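Local coordinates for protein minor fimbrium subunit Mfa5 (Porphyromonas gingivalis ATCC 33277, PDB 6TO1) that serves as an accessory subunit of the minor fimbriae, the surface pili that mediate biofilm formation and adhesion to host cells and other oral bacteria, at residues A[422-427]-A[470-475]; A[107-112]-A[528-533]; A[154-159]-A[394-399]; A[159-164]-A[189-194]. All blocks are in the same frame, centred on the assembly; numbering follows the deposited sequence.

Overall arrangement
The four contacts fall into two pairs on opposite sides of an elongated chain's centre. Contacts 3 and 4 lie in the von Willebrand factor type A domain, their centres about 11 Å apart; both use helix 143-160 and share K159. The centres of contacts 1 and 2 are about 11 Å apart too, and they meet through strands 463-473 and 110-119, neighbours in one antiparallel sheet; R470 of the first is salt-bridged to D112 of the second. About 58 Å separates the centres of contacts 1 and 3. The two segments of contact 2 bracket the other three contacts: the chain runs out through the von Willebrand domain, contact 4 closing before contact 3, and returns to the sheet.

Contact 1: residues A[422-427]-A[470-475]; sequences IVKNLT and RIYADL
The hydroxyl of Y472 is where K424 ends: NZ donates a hydrogen bond to Y472 OH at 2.8 Å, at the edge of the ring and in its plane. D104 also bonds this OH, while the ammonium has a stronger partner in E106 through a salt bridge. The lysine keeps its chain straight to CE and bends only at the last torsion (chi4 63°), which turns NZ to the hydroxyl. On the way, K424 CG passes 3.7 Å from Y472 CE2, and K424 CD lies 3.9 Å from R470 CD. R470 sends its guanidinium to salt bridges with D104 and D112. E106, D104 and D112 probably offset the like charges of K424 and R470. The backbones pair as well. I422 N reaches Y472 O at 3.0 Å, Y472 N returns to I422 O at 2.8 Å, and K424 N, also at 2.8 Å, takes R470 O. V423 and I471, a non-hydrogen-bonded pair, turn to the other face of the sheet, where their CG2 atoms are 4.3 Å apart. A type II beta turn from V423 to L426 leads the chain off. The pairing is that of a short strand, 421-423, laid antiparallel against the long strand 463-473.

Contact 2: residues A[107-112]-A[528-533]; sequences NPNAWD and LGYGVI
N109, at the centre of an inverse gamma turn just before strand 110-119, faces the chain from L528 to Y530 as it enters strand 530-539, with CA atoms of N109 and L528 5.8 Å apart and no beta bridge between the segments. The joint is made by the carboxamide of N109, which pairs with the backbone much as a peptide group would. Its OD1 takes two amides: Y530 N at 3.0 Å, in the carbonyl plane and on a lone pair, and G529 N at 2.8 Å, nearly along the C=O axis although its N-H is bent to 136°. On the other branch, N109 ND2 donates to Y530 O, also at 2.8 Å, and the acceptor lies 16° out of the amide plane. Three bonds thus fix the rotation of a buried amide and satisfy two backbone N-H groups and a carbonyl. N107 adds a second shell: its OD1 accepts from N109 N at 2.8 Å, closing an Asx turn just ahead of the amide.

Apolar groups flank it. P108 CB comes 3.6 Å from Y530 CD2, the proline crossing the ring obliquely. L528 CB lies 3.6 Å from N109 OD1, and L528 CA sits at the edge of the W111 ring near its plane, 4.3 Å from CH2. Around this, strand 463-473 binds N109 and W111 through the backbones of A473 and I471, L475 of helix 475-480 packs on N109 and L528, and strand 582-583 meets Y530 through K583, so two sheets are joined here.

Contact 3: residues A[154-159]-A[394-399]; sequences QRFVKK and AAAFDN
K159 and F156 of helix 143-160 hold the chain from A394 to D398 by a polar cluster and a T-shaped aromatic pair, in the von Willebrand factor type A domain. K159 makes the polar cluster. Its CG stands anti to the backbone N (chi1 -165°), and the chain bends at chi3 before NZ arrives among three oxygens. They are A394 O at 2.7 Å, A396 O at 2.8 Å and D398 OD1 at 3.1 Å, the last a salt bridge. NZ sits above both carbonyl planes, 45° out for A394 and somewhat less for A396, and meets the carboxylate oxygen on its syn side. The aliphatic part also rests on the chain, with K159 CD 3.2 Å from F397 O. R155 shares one of these acceptors: its NH2 makes a weak, bent bond to A394 O, while A394 CB lies over one guanidinium face, toward its rim.

On the inner side, the F397 ring presents its edge to the face of F156, centroids 5.0 Å apart and planes at 76°. F397 CD2 stands over the F156 face toward its rim, and A396 CB adds a contact with F156 CE1 at 4.0 Å. I361 of strand 357-362 touches both rings, and H359 makes a second edge-to-face pair with F397. One ammonium therefore gathers two backbone carbonyls and a carboxylate, and D398 probably offsets its charge, next to the F156-F397 pair.

Contact 4: residues A[159-164]-A[189-194]; sequences KMLPKG and KDTAFL
Two helix ends of the von Willebrand factor type A domain meet where L161, just past helix 143-160, packs on T191 and L194 in the first turn of helix 191-199. No hydrogen bond crosses, and the fit is aliphatic. L161 CB and T191 CG2 are 3.4 Å apart, tighter than usual for two carbons, with the side chains sliding past each other in opposite directions. The threonine offers this methyl because OG1 takes the place between backbone N and carbonyl carbon (chi1 60°), which sets CG2 anti to the carbonyl carbon. L161 CD1 continues to L194 CD1 at 3.9 Å, while its other methyl, CD2, lies 4.1 Å from K189 CG, the two side chains crossing at about a right angle.

These helices flank the mixed central sheet of the Rossmann-like fold, whose strand 170-177 supplies V170 and I172 against L161. S135, S137 and T207 bind the magnesium ion; S135 and S137 come before helix 143-160, whereas L161 follows its last turn.

A type I beta turn from L161 to G164, closed by G164 N to L161 O at 3.0 Å, carries the chain round with G164 at positive phi. G164 C then rests 3.4 Å from K189 O. K189 sends NZ to the carbonyls of V170 and T167. D190 is the N-cap of helix 191-199: its OD1 accepts from F193 N at 3.1 Å, the N-H almost straight at 167°.

Contact 1: residues A[422-427]-A[470-475]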
# COMPACT_ATOMS: atom_id res chain seq x y z
N ILE A 422 -17.55 -29.94 0.49
CA ILE A 422 -18.68 -29.02 0.61
C ILE A 422 -18.40 -28.02 1.72
O ILE A 422 -17.65 -28.30 2.66
CB ILE A 422 -19.98 -29.79 0.86
CG1 ILE A 422 -19.88 -30.55 2.17
CG2 ILE A 422 -20.25 -30.79 -0.26
CD1 ILE A 422 -21.11 -31.44 2.42
N VAL A 423 -18.97 -26.84 1.57
CA VAL A 423 -18.75 -25.75 2.49
C VAL A 423 -19.83 -25.82 3.55
O VAL A 423 -21.02 -25.85 3.24
CB VAL A 423 -18.76 -24.39 1.78
CG1 VAL A 423 -18.46 -23.29 2.79
CG2 VAL A 423 -17.72 -24.35 0.68
N LYS A 424 -19.41 -25.86 4.81
CA LYS A 424 -20.34 -25.94 5.92
C LYS A 424 -21.36 -24.82 5.83
O LYS A 424 -21.00 -23.66 5.62
CB LYS A 424 -19.56 -25.88 7.23
CG LYS A 424 -20.41 -25.99 8.50
CD LYS A 424 -19.54 -25.99 9.73
CE LYS A 424 -20.35 -26.09 11.03
NZ LYS A 424 -21.09 -27.37 11.10
N ASN A 425 -22.63 -25.19 5.91
CA ASN A 425 -23.80 -24.34 6.08
C ASN A 425 -24.19 -23.55 4.84
O ASN A 425 -25.07 -22.68 4.93
CB ASN A 425 -23.63 -23.36 7.24
CG ASN A 425 -23.67 -24.05 8.59
OD1 ASN A 425 -24.23 -25.13 8.72
ND2 ASN A 425 -23.04 -23.44 9.58
N LEU A 426 -23.59 -23.82 3.69
CA LEU A 426 -23.95 -23.11 2.47
C LEU A 426 -24.90 -24.01 1.68
O LEU A 426 -24.48 -24.98 1.05
CB LEU A 426 -22.71 -22.73 1.66
CG LEU A 426 -21.69 -21.86 2.39
CD1 LEU A 426 -20.78 -21.16 1.36
CD2 LEU A 426 -22.30 -20.84 3.33
N THR A 427 -26.19 -23.69 1.75
CA THR A 427 -27.22 -24.49 1.11
C THR A 427 -27.85 -23.81 -0.10
O THR A 427 -28.40 -24.50 -0.96
CB THR A 427 -28.34 -24.82 2.11
OG1 THR A 427 -28.95 -23.60 2.55
CG2 THR A 427 -27.78 -25.57 3.30
N ARG A 470 -15.33 -23.30 6.65
CA ARG A 470 -15.10 -24.71 6.92
C ARG A 470 -15.61 -25.58 5.77
O ARG A 470 -16.70 -25.33 5.23
CB ARG A 470 -15.77 -25.14 8.22
CG ARG A 470 -15.44 -26.56 8.65
CD ARG A 470 -15.72 -26.82 10.14
NE ARG A 470 -14.79 -26.07 10.98
CZ ARG A 470 -14.69 -26.20 12.29
NH1 ARG A 470 -15.45 -27.08 12.94
NH2 ARG A 470 -13.80 -25.47 12.95
N ILE A 471 -14.81 -26.56 5.40
CA ILE A 471 -15.21 -27.56 4.41
C ILE A 471 -15.27 -28.93 5.08
O ILE A 471 -14.50 -29.24 5.99
CB ILE A 471 -14.29 -27.65 3.17
CG1 ILE A 471 -12.86 -27.99 3.56
CG2 ILE A 471 -14.35 -26.37 2.35
CD1 ILE A 471 -11.93 -28.17 2.36
N TYR A 472 -16.16 -29.76 4.56
CA TYR A 472 -16.22 -31.16 4.93
C TYR A 472 -15.96 -32.02 3.71
O TYR A 472 -16.38 -31.69 2.60
CB TYR A 472 -17.61 -31.54 5.47
CG TYR A 472 -18.01 -30.92 6.77
CD1 TYR A 472 -17.24 -31.09 7.90
CD2 TYR A 472 -19.18 -30.18 6.86
CE1 TYR A 472 -17.63 -30.52 9.11
CE2 TYR A 472 -19.57 -29.61 8.07
CZ TYR A 472 -18.79 -29.79 9.18
OH TYR A 472 -19.15 -29.23 10.39
N ALA A 473 -15.32 -33.16 3.93
CA ALA A 473 -15.25 -34.19 2.88
C ALA A 473 -16.60 -34.90 2.74
O ALA A 473 -17.24 -35.25 3.74
CB ALA A 473 -14.17 -35.21 3.20
N ASP A 474 -17.04 -35.10 1.49
CA ASP A 474 -18.26 -35.85 1.14
C ASP A 474 -17.82 -37.27 0.80
O ASP A 474 -17.35 -37.55 -0.31
CB ASP A 474 -18.96 -35.15 -0.02
CG ASP A 474 -20.19 -35.87 -0.51
OD1 ASP A 474 -20.43 -37.03 -0.14
OD2 ASP A 474 -20.92 -35.24 -1.30
N LEU A 475 -17.90 -38.17 1.79
CA LEU A 475 -17.28 -39.48 1.64
C LEU A 475 -17.89 -40.27 0.50
O LEU A 475 -17.18 -40.99 -0.23
CB LEU A 475 -17.41 -40.27 2.96
CG LEU A 475 -16.29 -40.03 3.96
CD1 LEU A 475 -16.31 -38.58 4.47
CD2 LEU A 475 -16.33 -40.99 5.15

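Contact 2: residues A[107-112]-A[528-533]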
# COMPACT_ATOMS: atom_id res chain seq x y z
N ASN A 107 -18.61 -34.07 11.47
CA ASN A 107 -17.81 -34.82 10.51
C ASN A 107 -16.36 -34.49 10.79
O ASN A 107 -15.93 -33.35 10.56
CB ASN A 107 -18.21 -34.47 9.08
CG ASN A 107 -17.41 -35.26 8.04
OD1 ASN A 107 -16.35 -35.84 8.32
ND2 ASN A 107 -17.92 -35.27 6.81
N PRO A 108 -15.57 -35.45 11.28
CA PRO A 108 -14.18 -35.14 11.64
C PRO A 108 -13.32 -34.82 10.44
O PRO A 108 -12.21 -34.30 10.63
CB PRO A 108 -13.71 -36.42 12.34
CG PRO A 108 -14.53 -37.49 11.70
CD PRO A 108 -15.88 -36.88 11.49
N ASN A 109 -13.76 -35.15 9.23
CA ASN A 109 -13.01 -34.80 8.01
C ASN A 109 -13.38 -33.35 7.70
O ASN A 109 -14.23 -33.05 6.86
CB ASN A 109 -13.36 -35.74 6.87
CG ASN A 109 -12.96 -37.19 7.17
OD1 ASN A 109 -11.79 -37.54 7.25
ND2 ASN A 109 -13.96 -38.05 7.30
N ALA A 110 -12.75 -32.43 8.42
CA ALA A 110 -13.11 -31.03 8.36
C ALA A 110 -11.84 -30.18 8.37
O ALA A 110 -10.89 -30.48 9.08
CB ALA A 110 -14.00 -30.62 9.53
N TRP A 111 -11.86 -29.12 7.58
CA TRP A 111 -10.73 -28.20 7.48
C TRP A 111 -11.27 -26.78 7.43
O TRP A 111 -12.32 -26.52 6.82
CB TRP A 111 -9.88 -28.46 6.23
CG TRP A 111 -9.26 -29.83 6.17
CD1 TRP A 111 -7.98 -30.17 6.52
CD2 TRP A 111 -9.89 -31.04 5.72
NE1 TRP A 111 -7.78 -31.51 6.32
CE2 TRP A 111 -8.94 -32.07 5.83
CE3 TRP A 111 -11.16 -31.35 5.23
CZ2 TRP A 111 -9.23 -33.38 5.48
CZ3 TRP A 111 -11.44 -32.65 4.89
CH2 TRP A 111 -10.48 -33.64 5.01
N ASP A 112 -10.54 -25.87 8.04
CA ASP A 112 -10.86 -24.45 7.95
C ASP A 112 -9.93 -23.84 6.90
O ASP A 112 -8.71 -23.85 7.05
CB ASP A 112 -10.70 -23.75 9.29
CG ASP A 112 -11.84 -24.06 10.25
OD1 ASP A 112 -13.01 -24.09 9.82
OD2 ASP A 112 -11.54 -24.27 11.44
N LEU A 528 -8.22 -37.50 3.74
CA LEU A 528 -9.23 -37.77 4.76
C LEU A 528 -8.60 -38.51 5.93
O LEU A 528 -7.68 -39.32 5.76
CB LEU A 528 -10.36 -38.61 4.17
CG LEU A 528 -11.50 -37.84 3.53
CD1 LEU A 528 -10.94 -37.03 2.37
CD2 LEU A 528 -12.54 -38.80 3.03
N GLY A 529 -9.09 -38.22 7.13
CA GLY A 529 -8.59 -38.87 8.33
C GLY A 529 -9.48 -39.99 8.86
O GLY A 529 -9.01 -40.82 9.65
N TYR A 530 -10.74 -40.03 8.44
CA TYR A 530 -11.71 -41.02 8.93
C TYR A 530 -12.64 -41.50 7.82
O TYR A 530 -13.17 -40.70 7.05
CB TYR A 530 -12.58 -40.44 10.08
CG TYR A 530 -11.72 -40.02 11.25
CD1 TYR A 530 -11.43 -40.91 12.28
CD2 TYR A 530 -11.12 -38.76 11.28
CE1 TYR A 530 -10.60 -40.54 13.31
CE2 TYR A 530 -10.30 -38.40 12.30
CZ TYR A 530 -10.04 -39.28 13.31
OH TYR A 530 -9.21 -38.89 14.33
N GLY A 531 -12.89 -42.81 7.79
CA GLY A 531 -13.84 -43.39 6.88
C GLY A 531 -15.00 -44.03 7.62
O GLY A 531 -15.13 -43.90 8.84
N VAL A 532 -15.87 -44.67 6.84
CA VAL A 532 -17.02 -45.38 7.38
C VAL A 532 -17.17 -46.72 6.69
O VAL A 532 -16.70 -46.93 5.57
CB VAL A 532 -18.33 -44.59 7.24
CG1 VAL A 532 -18.26 -43.28 7.99
CG2 VAL A 532 -18.67 -44.36 5.77
N ILE A 533 -17.87 -47.64 7.36
CA ILE A 533 -18.29 -48.90 6.76
C ILE A 533 -19.77 -49.05 7.03
O ILE A 533 -20.19 -49.09 8.20
CB ILE A 533 -17.48 -50.09 7.29
CG1 ILE A 533 -16.06 -49.99 6.74
CG2 ILE A 533 -18.12 -51.43 6.88
CD1 ILE A 533 -15.03 -50.96 7.34

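Contact 3: residues A[154-159]-A[394-399]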
# COMPACT_ATOMS: atom_id res chain seq x y z
N GLN A 154 19.38 22.53 11.42
CA GLN A 154 19.78 21.21 11.90
C GLN A 154 18.57 20.42 12.36
O GLN A 154 18.46 19.22 12.08
CB GLN A 154 20.78 21.36 13.02
CG GLN A 154 22.09 21.90 12.54
CD GLN A 154 23.05 22.08 13.68
OE1 GLN A 154 23.82 21.18 13.99
NE2 GLN A 154 23.01 23.24 14.31
N ARG A 155 17.64 21.06 13.06
CA ARG A 155 16.44 20.38 13.50
C ARG A 155 15.64 19.85 12.31
O ARG A 155 15.11 18.74 12.38
CB ARG A 155 15.59 21.31 14.36
CG ARG A 155 14.37 20.60 14.93
CD ARG A 155 13.39 21.57 15.60
NE ARG A 155 12.06 20.97 15.71
CZ ARG A 155 11.57 20.44 16.83
NH1 ARG A 155 12.29 20.44 17.94
NH2 ARG A 155 10.35 19.92 16.84
N PHE A 156 15.55 20.64 11.23
CA PHE A 156 14.82 20.20 10.04
C PHE A 156 15.50 18.98 9.41
O PHE A 156 14.84 18.02 9.01
CB PHE A 156 14.74 21.33 9.00
CG PHE A 156 14.03 22.57 9.48
CD1 PHE A 156 13.09 22.51 10.49
CD2 PHE A 156 14.29 23.79 8.89
CE1 PHE A 156 12.44 23.66 10.91
CE2 PHE A 156 13.64 24.94 9.30
CZ PHE A 156 12.72 24.88 10.32
N VAL A 157 16.83 19.02 9.28
CA VAL A 157 17.55 17.88 8.72
C VAL A 157 17.24 16.62 9.51
O VAL A 157 16.89 15.58 8.94
CB VAL A 157 19.07 18.17 8.68
CG1 VAL A 157 19.84 16.90 8.44
CG2 VAL A 157 19.37 19.23 7.61
N LYS A 158 17.35 16.70 10.82
CA LYS A 158 17.15 15.52 11.66
C LYS A 158 15.71 15.04 11.63
O LYS A 158 15.46 13.84 11.72
CB LYS A 158 17.57 15.83 13.08
CG LYS A 158 19.06 16.12 13.20
CD LYS A 158 19.40 16.57 14.61
CE LYS A 158 20.86 16.96 14.75
NZ LYS A 158 21.10 17.66 16.05
N LYS A 159 14.75 15.96 11.52
CA LYS A 159 13.35 15.58 11.43
C LYS A 159 13.03 14.88 10.11
O LYS A 159 12.26 13.92 10.08
CB LYS A 159 12.49 16.84 11.61
CG LYS A 159 11.05 16.58 11.88
CD LYS A 159 10.30 17.90 11.99
CE LYS A 159 10.31 18.43 13.41
NZ LYS A 159 9.48 19.67 13.48
N ALA A 394 9.32 24.74 15.58
CA ALA A 394 9.24 23.43 16.20
C ALA A 394 8.27 22.51 15.46
O ALA A 394 8.49 21.30 15.41
CB ALA A 394 8.81 23.58 17.67
N ALA A 395 7.22 23.07 14.87
CA ALA A 395 6.20 22.28 14.22
C ALA A 395 6.50 21.93 12.77
O ALA A 395 5.81 21.09 12.20
CB ALA A 395 4.86 23.03 14.28
N ALA A 396 7.53 22.53 12.17
CA ALA A 396 7.65 22.46 10.72
C ALA A 396 8.25 21.14 10.23
O ALA A 396 9.15 20.57 10.85
CB ALA A 396 8.52 23.62 10.21
N PHE A 397 7.77 20.70 9.06
CA PHE A 397 8.36 19.58 8.29
C PHE A 397 8.27 18.26 9.05
O PHE A 397 9.20 17.45 9.04
CB PHE A 397 9.82 19.88 7.88
CG PHE A 397 9.94 21.18 7.13
CD1 PHE A 397 9.31 21.34 5.91
CD2 PHE A 397 10.62 22.24 7.67
CE1 PHE A 397 9.36 22.53 5.25
CE2 PHE A 397 10.67 23.45 7.00
CZ PHE A 397 10.03 23.59 5.81
N ASP A 398 7.11 18.02 9.67
CA ASP A 398 6.95 16.84 10.51
C ASP A 398 6.92 15.55 9.68
O ASP A 398 7.50 14.54 10.09
CB ASP A 398 5.67 16.95 11.34
CG ASP A 398 5.90 17.59 12.70
OD1 ASP A 398 7.07 17.75 13.10
OD2 ASP A 398 4.89 17.93 13.36
N ASN A 399 6.23 15.56 8.55
CA ASN A 399 6.12 14.37 7.70
C ASN A 399 6.36 14.79 6.25
O ASN A 399 5.42 14.92 5.46
CB ASN A 399 4.77 13.69 7.87
CG ASN A 399 4.60 13.10 9.24
OD1 ASN A 399 3.99 13.72 10.11
ND2 ASN A 399 5.14 11.91 9.45

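Contact 4: residues A[159-164]-A[189-194]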
# COMPACT_ATOMS: atom_id res chain seq x y z
N LYS A 159 14.75 15.96 11.52
CA LYS A 159 13.35 15.58 11.43
C LYS A 159 13.03 14.88 10.11
O LYS A 159 12.26 13.92 10.08
CB LYS A 159 12.49 16.84 11.61
CG LYS A 159 11.05 16.58 11.88
CD LYS A 159 10.30 17.90 11.99
CE LYS A 159 10.31 18.43 13.41
NZ LYS A 159 9.48 19.67 13.48
N MET A 160 13.63 15.32 9.02
CA MET A 160 13.35 14.70 7.72
C MET A 160 14.19 13.46 7.48
O MET A 160 13.81 12.63 6.66
CB MET A 160 13.53 15.76 6.63
CG MET A 160 12.44 16.86 6.70
SD MET A 160 12.65 17.99 5.20
CE MET A 160 13.77 18.83 5.38
N LEU A 161 15.31 13.30 8.18
CA LEU A 161 16.16 12.12 8.05
C LEU A 161 16.28 11.44 9.41
O LEU A 161 17.37 11.33 9.97
CB LEU A 161 17.52 12.50 7.50
CG LEU A 161 17.59 12.97 6.05
CD1 LEU A 161 18.96 13.59 5.74
CD2 LEU A 161 17.28 11.83 5.10
N PRO A 162 15.16 10.98 9.97
CA PRO A 162 15.18 10.48 11.36
C PRO A 162 16.00 9.19 11.55
O PRO A 162 16.40 8.91 12.69
CB PRO A 162 13.70 10.24 11.66
CG PRO A 162 13.08 10.00 10.33
CD PRO A 162 13.82 10.93 9.37
N LYS A 163 16.22 8.41 10.51
CA LYS A 163 17.07 7.22 10.57
C LYS A 163 18.41 7.45 9.89
O LYS A 163 19.10 6.49 9.53
CB LYS A 163 16.34 6.03 9.94
CG LYS A 163 15.03 5.68 10.63
CD LYS A 163 14.40 4.45 9.98
CE LYS A 163 13.22 3.93 10.79
NZ LYS A 163 12.70 2.64 10.23
N GLY A 164 18.78 8.71 9.70
CA GLY A 164 20.02 9.01 9.01
C GLY A 164 20.10 8.38 7.65
O GLY A 164 19.16 8.44 6.84
N LYS A 189 21.79 11.52 2.48
CA LYS A 189 21.11 11.15 3.72
C LYS A 189 22.03 11.28 4.94
O LYS A 189 21.63 10.93 6.06
CB LYS A 189 20.54 9.73 3.64
CG LYS A 189 19.51 9.48 2.57
CD LYS A 189 19.22 7.99 2.39
CE LYS A 189 18.49 7.68 1.12
NZ LYS A 189 17.03 8.02 1.17
N ASP A 190 23.23 11.83 4.75
CA ASP A 190 24.24 11.95 5.79
C ASP A 190 23.96 13.17 6.67
O ASP A 190 24.47 14.27 6.44
CB ASP A 190 25.62 12.02 5.14
CG ASP A 190 26.77 11.99 6.14
OD1 ASP A 190 26.53 12.22 7.34
OD2 ASP A 190 27.91 11.78 5.70
N THR A 191 23.18 12.93 7.73
CA THR A 191 22.74 14.02 8.61
C THR A 191 23.92 14.70 9.29
O THR A 191 23.92 15.92 9.45
CB THR A 191 21.76 13.50 9.66
OG1 THR A 191 22.39 12.49 10.46
CG2 THR A 191 20.55 12.92 8.99
N ALA A 192 24.96 13.95 9.66
CA ALA A 192 26.09 14.59 10.34
C ALA A 192 26.84 15.54 9.40
O ALA A 192 27.31 16.60 9.82
CB ALA A 192 27.05 13.54 10.89
N PHE A 193 27.01 15.14 8.15
CA PHE A 193 27.63 16.00 7.15
C PHE A 193 26.80 17.26 6.94
O PHE A 193 27.32 18.37 6.95
CB PHE A 193 27.79 15.22 5.84
CG PHE A 193 28.50 15.99 4.77
CD1 PHE A 193 29.87 16.07 4.73
CD2 PHE A 193 27.77 16.66 3.80
CE1 PHE A 193 30.51 16.80 3.76
CE2 PHE A 193 28.39 17.39 2.82
CZ PHE A 193 29.77 17.46 2.78
N LEU A 194 25.49 17.10 6.73
CA LEU A 194 24.64 18.26 6.50
C LEU A 194 24.68 19.21 7.68
O LEU A 194 24.81 20.43 7.51
CB LEU A 194 23.21 17.78 6.23
CG LEU A 194 22.93 17.10 4.88
CD1 LEU A 194 21.57 16.40 4.97
CD2 LEU A 194 22.99 18.08 3.73